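Local coordinates for protein type III secretion system effector HopBA1 (Pseudomonas syringae pv. aptata, PDB 5T09) that acts as a bacterial virulence factor that the Arabidopsis resistance protein RBA1 recognises, enhancing RBA1 self-association and so triggering plant cell death, at residues K71-A75 with G76-L80; G113-G116 with D117-D121; V123-A126 with L127-H131. One frame throughout, in Å; residues are numbered along the deposited sequence.

How the contacts relate
All three are local contacts, between residues next to each other or a few positions apart. Contact 1 turns helix 60-74 into strand 77-82 and is partly buried, with leucine and valine on the inner side and a salt bridge on the more open side. Contacts 2 and 3 share helix 117-132. Contact 2 starts that helix at the periphery, through a partly exposed turn with two glycines and an aromatic pair; contact 3, its middle and latter part, is the buried one, built of main-chain bonds, small residues and one serine hydroxyl. Contacts 1 and 3 meet where L80 CD2 packs on A130 CB at 3.8 Å, whereas contacts 1 and 2 stay about 12 Å apart at their nearest atoms.

Contact 1 of 3, residues K71-A75 with G76-L80; sequences KLKNA and GVDHL
The side chain of K73 runs from the last turn of its helix across to D78 in the following strand. CB, which leaves the backbone heading away from the strand, lies near the carbonyl oxygen of V77. CG stands anti to the backbone N (chi1 178°), and a bend at chi2 (68°) swings the rest of the chain back, bringing CD within 3.4 Å of V77 O. CE then closes on the carboxylate, and NZ forms a salt bridge with D78 OD1 at 2.8 Å. The ammonium meets that oxygen on its anti side, 34° out of the carboxylate plane, and the two side chains cross at about a right angle. Lysine suits the place because its methylenes can lie along a carbonyl while its charge reaches further; NZ also bonds to G134 O, and D78 OD2 takes the N-H of N183.

The backbone between the two makes a Schellman motif, the classic C-terminal helix ending, which here leads helix 60-74 into strand 77-82, a strand in the parallel part of the mixed sheet. G76 N bonds to K73 O at 3.0 Å, its donor lying well above the carbonyl plane, and V77 N bonds to L72 O at 3.0 Å. G76 takes a positive phi, where a CB would collide with the carbonyl oxygen of A75, so glycine fits. K73 CA adds a nearly straight CA-H...O contact to V77 O.

On the inner side L72 and V77 run alongside one another in the same direction, L72 CB 4.1 Å from V77 CG2. As hydrophobic residues bracketing the turn they suit its buried side, where both touch A44 of helix 36-46 and I186 of strand 184-190.

Contact 2 of 3, residues G113-G116 with D117-D121; sequences GRHG and DAWLD
H115 and W119 meet as an offset edge-to-face pair: the imidazole turns its edge toward the face of the six-membered ring of the indole, with planes at 75° and centroids 5.8 Å apart. The nearest approach, however, is made by H115 CB, which sits 3.6 Å from W119 CE3 and equally close to CZ3. On the tryptophan side CG is anti to the backbone N (chi1 177°), which carries the indole back toward the turn that precedes the helix. A broad aromatic surface suits this place, since W119 also meets the ring of F84 and touches L59, while H115 has the ring of H56 as a further neighbour.

Between the two residues lies the start of helix 117-132, with G116 at its N-cap. The carbonyl of G116 accepts the first turn's bond from L120 N at 2.8 Å and lies at the edge of the indole, near its plane. With a phi of 119°, G116 adopts a conformation that glycine takes readily, whereas a side chain would press on the preceding carbonyl.

L120 points toward the turn on another side of the helix. Its CB lies 3.3 Å from G116 O, and CD2 comes to 3.9 Å from G113 CA, a glycine offering a bare backbone to the methyl. The L120 side chain also touches L108 and W112 of helix 101-112, while D117 turns outward to a salt bridge with K105.

Contact 3 of 3, residues V123-A126 with L127-H131; sequences VSEA and LCSAH
L127 rests its CG on the carbonyl oxygen of V123, 3.3 Å from V123 O and one turn earlier in helix 117-132. CG is anti to its own carbonyl carbon (chi1 -59°), which sets it beside the backbone N and turns the chain back toward V123, and CD1 reaches V123 CG1 at 4.4 Å, a loose apolar touch. Leucine fits because the side chain also touches other apolar residues, F93 and L97 of helix 90-99, L108 of helix 101-112 and V137 of strand 136-141.

Around this side chain runs the regular i to i+4 ladder of an alpha helix: L127 N to V123 O, C128 N to S124 O, and A130 N to A126 O. The small residues sit where the helix meets other elements closely. A126 touches T66 of helix 60-74, and A130 lies against V137. C128 CB rests 3.5 Å from S124 O, and its modest bulk faces V104 of helix 101-112. S124 touches V104 and K105, and its hydroxyl bonds back to L120 O.

S129 adds a second bond to the ladder. Its OG, anti to the carbonyl carbon (chi1 -53°), folds back to donate to E125 O at 2.6 Å, while S129 N gives the same oxygen its backbone bond at 2.8 Å. The two donors arrive from opposite faces of the carbonyl plane, the hydroxyl 41° out of it. E125 CG passes 3.9 Å from S129 OG, and the carboxylate beyond it makes a long, weak ion pair with K122.

With two donors on one oxygen, the E125 carbonyl is probably more polarised than its neighbours, and the serine satisfies its own hydroxyl through a helix-internal bond that suits a residue touching T66 of helix 60-74.

Contact 1 of 3, residues K71-A75 with G76-L80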
ATOM      1  N   LYS A  71       8.452   3.883  13.574  1.00 71.28           N
ATOM      2  CA  LYS A  71       7.591   4.978  14.008  1.00 71.83           C
ATOM      3  C   LYS A  71       6.122   4.656  13.766  1.00 70.69           C
ATOM      4  O   LYS A  71       5.260   5.011  14.580  1.00 68.20           O
ATOM      5  CB  LYS A  71       7.983   6.268  13.290  1.00 68.98           C
ATOM      6  CG  LYS A  71       9.297   6.862  13.770  1.00 70.97           C
ATOM      7  CD  LYS A  71       9.601   8.163  13.057  1.00 72.41           C
ATOM      8  CE  LYS A  71      10.973   8.694  13.423  1.00 79.07           C
ATOM      9  NZ  LYS A  71      11.302   9.924  12.652  1.00 82.69           N
ATOM     10  N   LEU A  72       5.811   3.990  12.651  1.00 59.59           N
ATOM     11  CA  LEU A  72       4.431   3.589  12.400  1.00 60.20           C
ATOM     12  C   LEU A  72       3.938   2.629  13.474  1.00 66.32           C
ATOM     13  O   LEU A  72       2.814   2.766  13.972  1.00 62.09           O
ATOM     14  CB  LEU A  72       4.305   2.953  11.017  1.00 54.39           C
ATOM     15  CG  LEU A  72       4.386   3.909   9.821  1.00 54.30           C
ATOM     16  CD1 LEU A  72       4.502   3.125   8.528  1.00 55.26           C
ATOM     17  CD2 LEU A  72       3.174   4.832   9.776  1.00 51.52           C
ATOM     18  N   LYS A  73       4.764   1.648  13.846  1.00 67.96           N
ATOM     19  CA  LYS A  73       4.400   0.745  14.932  1.00 68.45           C
ATOM     20  C   LYS A  73       4.085   1.524  16.203  1.00 70.38           C
ATOM     21  O   LYS A  73       3.072   1.274  16.866  1.00 72.76           O
ATOM     22  CB  LYS A  73       5.532  -0.254  15.182  1.00 65.57           C
ATOM     23  CG  LYS A  73       5.282  -1.211  16.341  1.00 62.74           C
ATOM     24  CD  LYS A  73       4.148  -2.174  16.036  1.00 58.03           C
ATOM     25  CE  LYS A  73       3.778  -2.989  17.263  1.00 66.84           C
ATOM     26  NZ  LYS A  73       2.729  -4.002  16.965  1.00 96.19           N
ATOM     27  N   ASN A  74       4.950   2.476  16.560  1.00 65.98           N
ATOM     28  CA  ASN A  74       4.730   3.264  17.767  1.00 68.93           C
ATOM     29  C   ASN A  74       3.461   4.099  17.667  1.00 92.70           C
ATOM     30  O   ASN A  74       2.806   4.358  18.682  1.00 99.93           O
ATOM     31  CB  ASN A  74       5.941   4.160  18.029  1.00 72.28           C
ATOM     32  CG  ASN A  74       5.748   5.071  19.226  1.00 84.77           C
ATOM     33  OD1 ASN A  74       5.279   6.201  19.091  1.00 89.96           O
ATOM     34  ND2 ASN A  74       6.117   4.585  20.406  1.00 88.30           N
ATOM     35  N   ALA A  75       3.094   4.523  16.456  1.00 70.03           N
ATOM     36  CA  ALA A  75       1.870   5.290  16.260  1.00 74.52           C
ATOM     37  C   ALA A  75       0.612   4.443  16.404  1.00 71.65           C
ATOM     38  O   ALA A  75      -0.488   5.003  16.422  1.00 69.55           O
ATOM     39  CB  ALA A  75       1.886   5.952  14.881  1.00 80.46           C
ATOM     40  N   GLY A  76       0.747   3.121  16.504  1.00 67.56           N
ATOM     41  CA  GLY A  76      -0.389   2.229  16.639  1.00 66.77           C
ATOM     42  C   GLY A  76      -0.632   1.326  15.450  1.00 66.02           C
ATOM     43  O   GLY A  76      -1.628   0.593  15.449  1.00 60.82           O
ATOM     44  N   VAL A  77       0.235   1.349  14.440  1.00 62.29           N
ATOM     45  CA  VAL A  77       0.078   0.494  13.267  1.00 61.03           C
ATOM     46  C   VAL A  77       0.583  -0.898  13.628  1.00 56.69           C
ATOM     47  O   VAL A  77       1.780  -1.096  13.846  1.00 65.88           O
ATOM     48  CB  VAL A  77       0.827   1.059  12.053  1.00 54.46           C
ATOM     49  CG1 VAL A  77       0.672   0.134  10.844  1.00 54.75           C
ATOM     50  CG2 VAL A  77       0.326   2.459  11.725  1.00 56.50           C
ATOM     51  N   ASP A  78      -0.331  -1.865  13.695  1.00 55.86           N
ATOM     52  CA  ASP A  78       0.016  -3.244  14.004  1.00 55.18           C
ATOM     53  C   ASP A  78      -0.093  -4.177  12.805  1.00 53.33           C
ATOM     54  O   ASP A  78       0.278  -5.351  12.921  1.00 52.80           O
ATOM     55  CB  ASP A  78      -0.885  -3.773  15.128  1.00 58.17           C
ATOM     56  CG  ASP A  78      -0.770  -2.958  16.401  1.00 63.85           C
ATOM     57  OD1 ASP A  78       0.362  -2.580  16.766  1.00 72.71           O
ATOM     58  OD2 ASP A  78      -1.812  -2.693  17.036  1.00 72.05           O
ATOM     59  N   HIS A  79      -0.572  -3.691  11.663  1.00 49.49           N
ATOM     60  CA  HIS A  79      -0.879  -4.558  10.536  1.00 47.14           C
ATOM     61  C   HIS A  79      -0.573  -3.832   9.236  1.00 45.00           C
ATOM     62  O   HIS A  79      -0.972  -2.676   9.059  1.00 43.78           O
ATOM     63  CB  HIS A  79      -2.351  -4.982  10.567  1.00 48.27           C
ATOM     64  CG  HIS A  79      -2.734  -5.910   9.459  1.00 48.30           C
ATOM     65  ND1 HIS A  79      -3.900  -5.765   8.739  1.00 49.87           N
ATOM     66  CD2 HIS A  79      -2.111  -7.000   8.952  1.00 45.94           C
ATOM     67  CE1 HIS A  79      -3.977  -6.722   7.833  1.00 48.65           C
ATOM     68  NE2 HIS A  79      -2.904  -7.485   7.939  1.00 50.58           N
ATOM     69  N   LEU A  80       0.130  -4.517   8.336  1.00 43.13           N
ATOM     70  CA  LEU A  80       0.427  -4.012   7.000  1.00 38.11           C
ATOM     71  C   LEU A  80      -0.005  -5.067   5.991  1.00 41.06           C
ATOM     72  O   LEU A  80       0.598  -6.143   5.912  1.00 43.47           O
ATOM     73  CB  LEU A  80       1.912  -3.681   6.851  1.00 36.44           C
ATOM     74  CG  LEU A  80       2.390  -3.304   5.449  1.00 37.60           C
ATOM     75  CD1 LEU A  80       1.734  -2.017   4.971  1.00 37.87           C
ATOM     76  CD2 LEU A  80       3.905  -3.183   5.439  1.00 43.13           C
TER

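Contact 2 of 3, residues G113-G116 with D117-D121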
ATOM      1  N   GLY A 113       8.759  -9.457  -9.880  1.00 41.67           N
ATOM      2  CA  GLY A 113      10.063  -9.069 -10.382  1.00 39.66           C
ATOM      3  C   GLY A 113      10.000  -8.266 -11.665  1.00 41.64           C
ATOM      4  O   GLY A 113      10.947  -7.537 -11.976  1.00 43.27           O
ATOM      5  N   ARG A 114       8.893  -8.370 -12.405  1.00 50.45           N
ATOM      6  CA  ARG A 114       8.749  -7.653 -13.667  1.00 51.21           C
ATOM      7  C   ARG A 114       8.943  -6.152 -13.504  1.00 42.34           C
ATOM      8  O   ARG A 114       9.295  -5.479 -14.479  1.00 53.62           O
ATOM      9  CB  ARG A 114       7.367  -7.912 -14.270  1.00 65.07           C
ATOM     10  CG  ARG A 114       6.952  -9.375 -14.344  1.00 88.76           C
ATOM     11  CD  ARG A 114       5.467  -9.531 -14.056  1.00 93.28           C
ATOM     12  NE  ARG A 114       5.032 -10.921 -14.155  1.00 98.30           N
ATOM     13  CZ  ARG A 114       3.776 -11.328 -13.998  1.00 99.58           C
ATOM     14  NH1 ARG A 114       2.816 -10.453 -13.732  1.00 98.55           N
ATOM     15  NH2 ARG A 114       3.480 -12.615 -14.109  1.00106.68           N
ATOM     16  N   HIS A 115       8.724  -5.614 -12.304  1.00 45.78           N
ATOM     17  CA  HIS A 115       8.780  -4.176 -12.071  1.00 43.49           C
ATOM     18  C   HIS A 115      10.140  -3.696 -11.579  1.00 43.64           C
ATOM     19  O   HIS A 115      10.247  -2.552 -11.125  1.00 44.86           O
ATOM     20  CB  HIS A 115       7.697  -3.765 -11.073  1.00 41.11           C
ATOM     21  CG  HIS A 115       6.304  -3.919 -11.603  1.00 44.24           C
ATOM     22  ND1 HIS A 115       5.799  -3.119 -12.605  1.00 43.07           N
ATOM     23  CD2 HIS A 115       5.310  -4.772 -11.267  1.00 45.23           C
ATOM     24  CE1 HIS A 115       4.557  -3.480 -12.872  1.00 43.17           C
ATOM     25  NE2 HIS A 115       4.237  -4.483 -12.073  1.00 44.00           N
ATOM     26  N   GLY A 116      11.174  -4.526 -11.665  1.00 43.00           N
ATOM     27  CA  GLY A 116      12.532  -4.032 -11.436  1.00 44.33           C
ATOM     28  C   GLY A 116      13.206  -4.719 -10.269  1.00 38.64           C
ATOM     29  O   GLY A 116      12.634  -4.892  -9.193  1.00 45.51           O
ATOM     30  N   ASP A 117      14.463  -5.113 -10.487  1.00 45.49           N
ATOM     31  CA  ASP A 117      15.216  -5.802  -9.444  1.00 45.57           C
ATOM     32  C   ASP A 117      15.420  -4.902  -8.229  1.00 50.13           C
ATOM     33  O   ASP A 117      15.159  -5.307  -7.091  1.00 47.88           O
ATOM     34  CB  ASP A 117      16.557  -6.272  -9.997  1.00 43.21           C
ATOM     35  CG  ASP A 117      17.354  -7.068  -8.986  1.00 51.04           C
ATOM     36  OD1 ASP A 117      17.101  -8.284  -8.857  1.00 53.81           O
ATOM     37  OD2 ASP A 117      18.232  -6.479  -8.321  1.00 57.82           O
ATOM     38  N   ALA A 118      15.889  -3.674  -8.454  1.00 48.62           N
ATOM     39  CA  ALA A 118      16.101  -2.745  -7.349  1.00 47.31           C
ATOM     40  C   ALA A 118      14.813  -2.518  -6.574  1.00 39.68           C
ATOM     41  O   ALA A 118      14.791  -2.583  -5.339  1.00 43.70           O
ATOM     42  CB  ALA A 118      16.642  -1.418  -7.877  1.00 47.54           C
ATOM     43  N   TRP A 119      13.723  -2.244  -7.289  1.00 42.38           N
ATOM     44  CA  TRP A 119      12.444  -2.015  -6.633  1.00 42.03           C
ATOM     45  C   TRP A 119      12.005  -3.241  -5.841  1.00 37.05           C
ATOM     46  O   TRP A 119      11.578  -3.129  -4.687  1.00 44.04           O
ATOM     47  CB  TRP A 119      11.395  -1.633  -7.675  1.00 38.66           C
ATOM     48  CG  TRP A 119      10.027  -1.440  -7.101  1.00 38.10           C
ATOM     49  CD1 TRP A 119       9.551  -0.333  -6.463  1.00 36.68           C
ATOM     50  CD2 TRP A 119       8.954  -2.384  -7.128  1.00 37.82           C
ATOM     51  NE1 TRP A 119       8.245  -0.532  -6.085  1.00 37.65           N
ATOM     52  CE2 TRP A 119       7.854  -1.783  -6.485  1.00 36.68           C
ATOM     53  CE3 TRP A 119       8.815  -3.679  -7.637  1.00 43.47           C
ATOM     54  CZ2 TRP A 119       6.633  -2.432  -6.336  1.00 36.66           C
ATOM     55  CZ3 TRP A 119       7.600  -4.325  -7.486  1.00 45.22           C
ATOM     56  CH2 TRP A 119       6.527  -3.700  -6.842  1.00 42.08           C
ATOM     57  N   LEU A 120      12.111  -4.429  -6.443  1.00 43.09           N
ATOM     58  CA  LEU A 120      11.743  -5.642  -5.719  1.00 42.88           C
ATOM     59  C   LEU A 120      12.601  -5.805  -4.474  1.00 40.29           C
ATOM     60  O   LEU A 120      12.117  -6.260  -3.430  1.00 41.56           O
ATOM     61  CB  LEU A 120      11.875  -6.870  -6.620  1.00 41.79           C
ATOM     62  CG  LEU A 120      11.262  -8.149  -6.034  1.00 49.83           C
ATOM     63  CD1 LEU A 120       9.741  -8.043  -6.003  1.00 57.74           C
ATOM     64  CD2 LEU A 120      11.690  -9.386  -6.801  1.00 57.23           C
ATOM     65  N   ASP A 121      13.882  -5.442  -4.562  1.00 42.87           N
ATOM     66  CA  ASP A 121      14.740  -5.467  -3.381  1.00 47.28           C
ATOM     67  C   ASP A 121      14.227  -4.505  -2.314  1.00 42.03           C
ATOM     68  O   ASP A 121      14.145  -4.857  -1.131  1.00 48.85           O
ATOM     69  CB  ASP A 121      16.176  -5.118  -3.776  1.00 65.11           C
ATOM     70  CG  ASP A 121      17.140  -5.214  -2.612  1.00 81.68           C
ATOM     71  OD1 ASP A 121      17.306  -4.207  -1.891  1.00 97.96           O
ATOM     72  OD2 ASP A 121      17.732  -6.295  -2.418  1.00 82.94           O
TER

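Contact 3 of 3, residues V123-A126 with L127-H131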
ATOM      1  N   VAL A 123      11.161  -3.289  -2.002  1.00 40.45           N
ATOM      2  CA  VAL A 123       9.893  -3.801  -1.489  1.00 37.59           C
ATOM      3  C   VAL A 123      10.154  -4.866  -0.433  1.00 39.67           C
ATOM      4  O   VAL A 123       9.546  -4.864   0.642  1.00 39.30           O
ATOM      5  CB  VAL A 123       9.025  -4.347  -2.639  1.00 35.99           C
ATOM      6  CG1 VAL A 123       7.782  -5.055  -2.091  1.00 35.40           C
ATOM      7  CG2 VAL A 123       8.615  -3.223  -3.570  1.00 34.98           C
ATOM      8  N   SER A 124      11.068  -5.794  -0.726  1.00 41.20           N
ATOM      9  CA  SER A 124      11.394  -6.838   0.239  1.00 41.49           C
ATOM     10  C   SER A 124      11.955  -6.246   1.526  1.00 43.45           C
ATOM     11  O   SER A 124      11.587  -6.676   2.626  1.00 47.16           O
ATOM     12  CB  SER A 124      12.387  -7.823  -0.377  1.00 51.00           C
ATOM     13  OG  SER A 124      11.857  -8.392  -1.563  1.00 47.59           O
ATOM     14  N   GLU A 125      12.848  -5.259   1.414  1.00 44.29           N
ATOM     15  CA  GLU A 125      13.373  -4.609   2.611  1.00 46.56           C
ATOM     16  C   GLU A 125      12.253  -3.975   3.428  1.00 46.10           C
ATOM     17  O   GLU A 125      12.260  -4.038   4.663  1.00 48.02           O
ATOM     18  CB  GLU A 125      14.418  -3.554   2.236  1.00 47.56           C
ATOM     19  CG  GLU A 125      15.122  -2.942   3.441  1.00 55.55           C
ATOM     20  CD  GLU A 125      16.063  -1.806   3.073  1.00 64.97           C
ATOM     21  OE1 GLU A 125      15.859  -1.172   2.016  1.00 59.66           O
ATOM     22  OE2 GLU A 125      17.009  -1.546   3.849  1.00 72.41           O
ATOM     23  N   ALA A 126      11.276  -3.362   2.755  1.00 43.83           N
ATOM     24  CA  ALA A 126      10.185  -2.705   3.471  1.00 43.48           C
ATOM     25  C   ALA A 126       9.329  -3.715   4.224  1.00 43.42           C
ATOM     26  O   ALA A 126       8.962  -3.486   5.383  1.00 44.72           O
ATOM     27  CB  ALA A 126       9.329  -1.898   2.495  1.00 41.27           C
ATOM     28  N   LEU A 127       8.990  -4.835   3.585  1.00 42.16           N
ATOM     29  CA  LEU A 127       8.221  -5.869   4.268  1.00 42.34           C
ATOM     30  C   LEU A 127       8.989  -6.411   5.467  1.00 45.10           C
ATOM     31  O   LEU A 127       8.427  -6.575   6.557  1.00 46.16           O
ATOM     32  CB  LEU A 127       7.879  -6.996   3.295  1.00 42.83           C
ATOM     33  CG  LEU A 127       7.063  -6.597   2.064  1.00 45.37           C
ATOM     34  CD1 LEU A 127       6.782  -7.819   1.206  1.00 42.96           C
ATOM     35  CD2 LEU A 127       5.767  -5.906   2.464  1.00 44.27           C
ATOM     36  N   CYS A 128      10.279  -6.694   5.283  1.00 48.46           N
ATOM     37  CA  CYS A 128      11.093  -7.178   6.392  1.00 50.85           C
ATOM     38  C   CYS A 128      11.186  -6.139   7.503  1.00 51.51           C
ATOM     39  O   CYS A 128      11.043  -6.473   8.683  1.00 60.07           O
ATOM     40  CB  CYS A 128      12.485  -7.556   5.887  1.00 53.85           C
ATOM     41  SG  CYS A 128      12.515  -9.065   4.891  1.00 55.40           S
ATOM     42  N   SER A 129      11.412  -4.871   7.145  1.00 51.07           N
ATOM     43  CA  SER A 129      11.542  -3.827   8.159  1.00 53.25           C
ATOM     44  C   SER A 129      10.251  -3.665   8.948  1.00 52.87           C
ATOM     45  O   SER A 129      10.280  -3.397  10.152  1.00 55.49           O
ATOM     46  CB  SER A 129      11.939  -2.502   7.507  1.00 59.83           C
ATOM     47  OG  SER A 129      13.097  -2.660   6.704  1.00 67.79           O
ATOM     48  N   ALA A 130       9.105  -3.821   8.283  1.00 51.59           N
ATOM     49  CA  ALA A 130       7.833  -3.797   8.997  1.00 58.45           C
ATOM     50  C   ALA A 130       7.713  -5.001   9.921  1.00 58.04           C
ATOM     51  O   ALA A 130       7.345  -4.864  11.094  1.00 58.69           O
ATOM     52  CB  ALA A 130       6.673  -3.767   8.001  1.00 53.42           C
ATOM     53  N   HIS A 131       8.034  -6.190   9.409  1.00 56.68           N
ATOM     54  CA  HIS A 131       7.946  -7.401  10.218  1.00 52.37           C
ATOM     55  C   HIS A 131       8.786  -7.284  11.484  1.00 56.20           C
ATOM     56  O   HIS A 131       8.283  -7.483  12.597  1.00 66.82           O
ATOM     57  CB  HIS A 131       8.387  -8.609   9.392  1.00 56.15           C
ATOM     58  CG  HIS A 131       8.333  -9.902  10.143  1.00 58.56           C
ATOM     59  ND1 HIS A 131       7.147 -10.525  10.467  1.00 60.77           N
ATOM     60  CD2 HIS A 131       9.318 -10.688  10.637  1.00 62.25           C
ATOM     61  CE1 HIS A 131       7.405 -11.640  11.127  1.00 69.46           C
ATOM     62  NE2 HIS A 131       8.714 -11.762  11.243  1.00 66.80           N
TER